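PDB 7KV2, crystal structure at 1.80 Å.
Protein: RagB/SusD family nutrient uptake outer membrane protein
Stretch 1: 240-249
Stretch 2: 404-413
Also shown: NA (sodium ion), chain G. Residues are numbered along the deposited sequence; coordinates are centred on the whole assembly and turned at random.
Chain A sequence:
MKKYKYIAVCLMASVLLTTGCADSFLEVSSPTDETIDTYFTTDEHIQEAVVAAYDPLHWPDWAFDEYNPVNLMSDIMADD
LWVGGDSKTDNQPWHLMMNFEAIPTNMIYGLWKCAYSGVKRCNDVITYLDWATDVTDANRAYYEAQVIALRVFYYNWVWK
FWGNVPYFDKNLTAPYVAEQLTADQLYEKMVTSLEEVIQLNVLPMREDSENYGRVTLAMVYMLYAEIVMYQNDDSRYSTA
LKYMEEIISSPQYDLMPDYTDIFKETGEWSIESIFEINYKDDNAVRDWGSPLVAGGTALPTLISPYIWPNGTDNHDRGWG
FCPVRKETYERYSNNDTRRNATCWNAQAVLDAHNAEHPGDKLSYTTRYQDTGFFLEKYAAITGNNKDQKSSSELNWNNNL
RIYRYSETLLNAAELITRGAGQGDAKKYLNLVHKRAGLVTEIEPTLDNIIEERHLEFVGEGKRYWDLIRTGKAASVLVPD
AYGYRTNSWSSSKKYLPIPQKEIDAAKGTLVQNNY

Stretch 1, residues 240-249: ALKYMEEIIS
Stretch 2 (404-413) RYSETLLNAA

Two helices, distant in sequence, pack through a mostly apolar contact that carries one weak hydrogen bond and a shared sodium ion. Residues 240-249 are helical throughout, with phi/psi near -62/-42. In the second stretch, Arg 404 is extended (-118/153), Tyr 405 has phi/psi -62/-30, and residues 406-413 are helical. The axes approach to 9.1 Å, and their N-to-C directions differ by 140°, so the helices run roughly antiparallel. The register pairs CA of Leu 241 with CA of Ala 412 at 5.6 Å, and CA of Met 244 with CA of Thr 408 at 5.7 Å. Small side chains at Ala 412 and Thr 408 accompany this close approach. The contact buries 425 Å².

Ile 248 (chi1 m, chi2 t) is the knob, sitting among Tyr 405, Thr 408, Leu 409 and Ala 412. Its CD1 lies 3.8 Å from Ala 412 CB, and its CG1 lies 4.0 Å from Leu 409 CD2. Leu 241 (t, p) brings CD1 to 3.9 Å from Ala 412 CB. Ile 247 (m, t) points toward the other helix, with CG2 3.7 Å from Thr 408 CG2 and 3.9 Å from Tyr 405 CD1. Thr 408 is m; its methyl CG2 also lies 3.7 Å from Met 244 O.

Met 244 (m, m, chi3 91°) places SD 3.6 Å from Asn 411 ND2. The N-H points almost straight at sulfur, at 166°, but sulfur is a poor acceptor and the bond is weak. Asn 411 has chi1 m and chi2 -5°.

Tyr 405 (chi1 t, chi2 72°) meets the first helix with its ring edge; OH lies 3.4 Å from Ile 248 CA. Sodium links the helices: the ion NA is 2.5 Å from Ile 248 O and 2.8 Å from Tyr 405 OH. Water 1 is also bound, its O 2.2 Å from the sodium NA. Two further ligands come from elsewhere in the structure.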

# COMPACT_ATOMS: atom_id res chain seq x y z
N ALA A 240 10.63 -5.41 -17.69
CA ALA A 240 9.55 -4.75 -16.93
C ALA A 240 8.61 -4.03 -17.90
O ALA A 240 7.37 -4.19 -17.75
CB ALA A 240 10.12 -3.83 -15.90
N LEU A 241 9.16 -3.37 -18.94
CA LEU A 241 8.32 -2.67 -19.94
C LEU A 241 7.49 -3.68 -20.72
O LEU A 241 6.29 -3.46 -20.87
CB LEU A 241 9.19 -1.82 -20.87
CG LEU A 241 8.43 -1.15 -22.01
CD1 LEU A 241 7.31 -0.23 -21.49
CD2 LEU A 241 9.39 -0.35 -22.87
N LYS A 242 8.11 -4.75 -21.24
CA LYS A 242 7.38 -5.83 -21.95
C LYS A 242 6.20 -6.34 -21.09
O LYS A 242 5.09 -6.52 -21.62
CB LYS A 242 8.41 -6.90 -22.31
CG LYS A 242 7.88 -8.27 -22.68
CD LYS A 242 9.04 -9.24 -22.90
CE LYS A 242 8.75 -10.67 -22.49
NZ LYS A 242 8.18 -11.42 -23.63
N TYR A 243 6.39 -6.52 -19.79
CA TYR A 243 5.32 -6.99 -18.85
C TYR A 243 4.21 -5.95 -18.72
O TYR A 243 3.00 -6.33 -18.75
CB TYR A 243 5.92 -7.37 -17.50
CG TYR A 243 6.85 -8.55 -17.54
CD1 TYR A 243 6.80 -9.50 -18.56
CD2 TYR A 243 7.74 -8.75 -16.52
CE1 TYR A 243 7.62 -10.62 -18.55
CE2 TYR A 243 8.58 -9.85 -16.50
CZ TYR A 243 8.54 -10.77 -17.53
OH TYR A 243 9.38 -11.84 -17.46
N MET A 244 4.56 -4.67 -18.58
CA MET A 244 3.55 -3.59 -18.56
C MET A 244 2.76 -3.62 -19.87
O MET A 244 1.50 -3.54 -19.86
CB MET A 244 4.22 -2.23 -18.34
CG MET A 244 4.97 -2.09 -17.01
SD MET A 244 3.96 -2.46 -15.52
CE MET A 244 4.28 -4.21 -15.33
N GLU A 245 3.44 -3.81 -21.01
CA GLU A 245 2.77 -3.84 -22.33
C GLU A 245 1.81 -5.02 -22.40
O GLU A 245 0.78 -4.88 -23.07
CB GLU A 245 3.83 -3.84 -23.44
CG GLU A 245 4.59 -2.53 -23.58
CD GLU A 245 3.84 -1.36 -24.17
OE1 GLU A 245 2.60 -1.42 -24.25
OE2 GLU A 245 4.51 -0.37 -24.55
N GLU A 246 2.12 -6.16 -21.78
CA GLU A 246 1.22 -7.34 -21.80
C GLU A 246 -0.09 -7.02 -21.06
O GLU A 246 -1.15 -7.37 -21.56
CB GLU A 246 1.91 -8.54 -21.15
CG GLU A 246 2.92 -9.18 -22.08
CD GLU A 246 3.55 -10.44 -21.53
OE1 GLU A 246 2.90 -11.09 -20.70
OE2 GLU A 246 4.70 -10.75 -21.91
N ILE A 247 0.00 -6.35 -19.91
CA ILE A 247 -1.20 -5.89 -19.14
C ILE A 247 -1.96 -4.89 -19.99
O ILE A 247 -3.21 -4.97 -20.07
CB ILE A 247 -0.79 -5.30 -17.77
CG1 ILE A 247 -0.10 -6.32 -16.88
CG2 ILE A 247 -2.03 -4.70 -17.09
CD1 ILE A 247 0.50 -5.77 -15.62
N ILE A 248 -1.26 -3.94 -20.61
CA ILE A 248 -1.91 -2.90 -21.45
C ILE A 248 -2.62 -3.59 -22.62
O ILE A 248 -3.74 -3.17 -22.95
CB ILE A 248 -0.89 -1.82 -21.89
CG1 ILE A 248 -0.49 -0.91 -20.72
CG2 ILE A 248 -1.41 -1.02 -23.05
CD1 ILE A 248 0.77 -0.12 -20.97
N SER A 249 -2.03 -4.63 -23.22
CA SER A 249 -2.67 -5.34 -24.35
C SER A 249 -3.92 -6.11 -23.89
O SER A 249 -4.81 -6.30 -24.70
CB SER A 249 -1.70 -6.29 -25.04
OG SER A 249 -0.63 -5.57 -25.61
N ARG A 404 -3.12 -0.65 -9.40
CA ARG A 404 -4.19 -0.14 -10.30
C ARG A 404 -3.58 0.04 -11.68
O ARG A 404 -2.39 0.34 -11.78
CB ARG A 404 -4.78 1.17 -9.80
CG ARG A 404 -5.34 1.05 -8.39
CD ARG A 404 -6.23 2.20 -7.97
NE ARG A 404 -5.57 3.47 -7.66
CZ ARG A 404 -5.53 4.55 -8.45
NH1 ARG A 404 -6.06 4.54 -9.67
NH2 ARG A 404 -4.97 5.66 -8.00
N TYR A 405 -4.42 -0.07 -12.70
CA TYR A 405 -3.96 0.01 -14.10
C TYR A 405 -3.33 1.37 -14.39
O TYR A 405 -2.48 1.44 -15.25
CB TYR A 405 -5.13 -0.24 -15.02
CG TYR A 405 -4.82 -0.32 -16.49
CD1 TYR A 405 -4.15 -1.39 -17.03
CD2 TYR A 405 -5.31 0.64 -17.36
CE1 TYR A 405 -3.95 -1.51 -18.40
CE2 TYR A 405 -5.11 0.55 -18.73
CZ TYR A 405 -4.44 -0.53 -19.26
OH TYR A 405 -4.30 -0.61 -20.61
N SER A 406 -3.72 2.47 -13.74
CA SER A 406 -3.03 3.76 -13.97
C SER A 406 -1.53 3.63 -13.62
O SER A 406 -0.69 4.29 -14.25
CB SER A 406 -3.71 4.86 -13.23
OG SER A 406 -3.64 4.63 -11.84
N GLU A 407 -1.18 2.75 -12.68
CA GLU A 407 0.22 2.50 -12.34
C GLU A 407 0.91 1.73 -13.46
O GLU A 407 2.11 2.02 -13.74
CB GLU A 407 0.36 1.75 -11.02
CG GLU A 407 1.78 1.82 -10.54
CD GLU A 407 2.09 1.34 -9.14
OE1 GLU A 407 1.19 0.80 -8.45
OE2 GLU A 407 3.32 1.48 -8.76
N THR A 408 0.20 0.78 -14.07
CA THR A 408 0.72 0.08 -15.26
C THR A 408 1.08 1.11 -16.34
O THR A 408 2.17 1.03 -16.90
CB THR A 408 -0.33 -0.90 -15.81
OG1 THR A 408 -0.80 -1.75 -14.77
CG2 THR A 408 0.25 -1.75 -16.91
N LEU A 409 0.16 2.01 -16.68
CA LEU A 409 0.34 3.02 -17.75
C LEU A 409 1.51 3.96 -17.40
O LEU A 409 2.36 4.23 -18.30
CB LEU A 409 -0.96 3.80 -17.95
CG LEU A 409 -2.14 3.07 -18.60
CD1 LEU A 409 -3.40 3.89 -18.47
CD2 LEU A 409 -1.90 2.74 -20.07
N LEU A 410 1.58 4.45 -16.17
CA LEU A 410 2.66 5.38 -15.76
C LEU A 410 3.99 4.62 -15.72
O LEU A 410 5.02 5.23 -16.12
CB LEU A 410 2.27 6.02 -14.44
CG LEU A 410 1.07 6.97 -14.56
CD1 LEU A 410 0.64 7.56 -13.22
CD2 LEU A 410 1.36 8.11 -15.53
N ASN A 411 4.02 3.39 -15.23
CA ASN A 411 5.25 2.53 -15.23
C ASN A 411 5.78 2.41 -16.68
O ASN A 411 7.00 2.65 -16.90
CB ASN A 411 4.98 1.12 -14.70
CG ASN A 411 4.88 0.98 -13.20
OD1 ASN A 411 5.10 1.93 -12.45
ND2 ASN A 411 4.57 -0.23 -12.75
N ALA A 412 4.90 2.07 -17.64
CA ALA A 412 5.26 1.92 -19.07
C ALA A 412 5.77 3.27 -19.61
O ALA A 412 6.83 3.30 -20.22
CB ALA A 412 4.10 1.39 -19.86
N ALA A 413 5.05 4.37 -19.42
CA ALA A 413 5.52 5.71 -19.86
C ALA A 413 6.94 5.95 -19.32
O ALA A 413 7.86 6.33 -20.10
CB ALA A 413 4.56 6.78 -19.38
NA NA G . -5.64 -2.98 -21.27
O HOH W 1 -7.06 -2.09 -22.76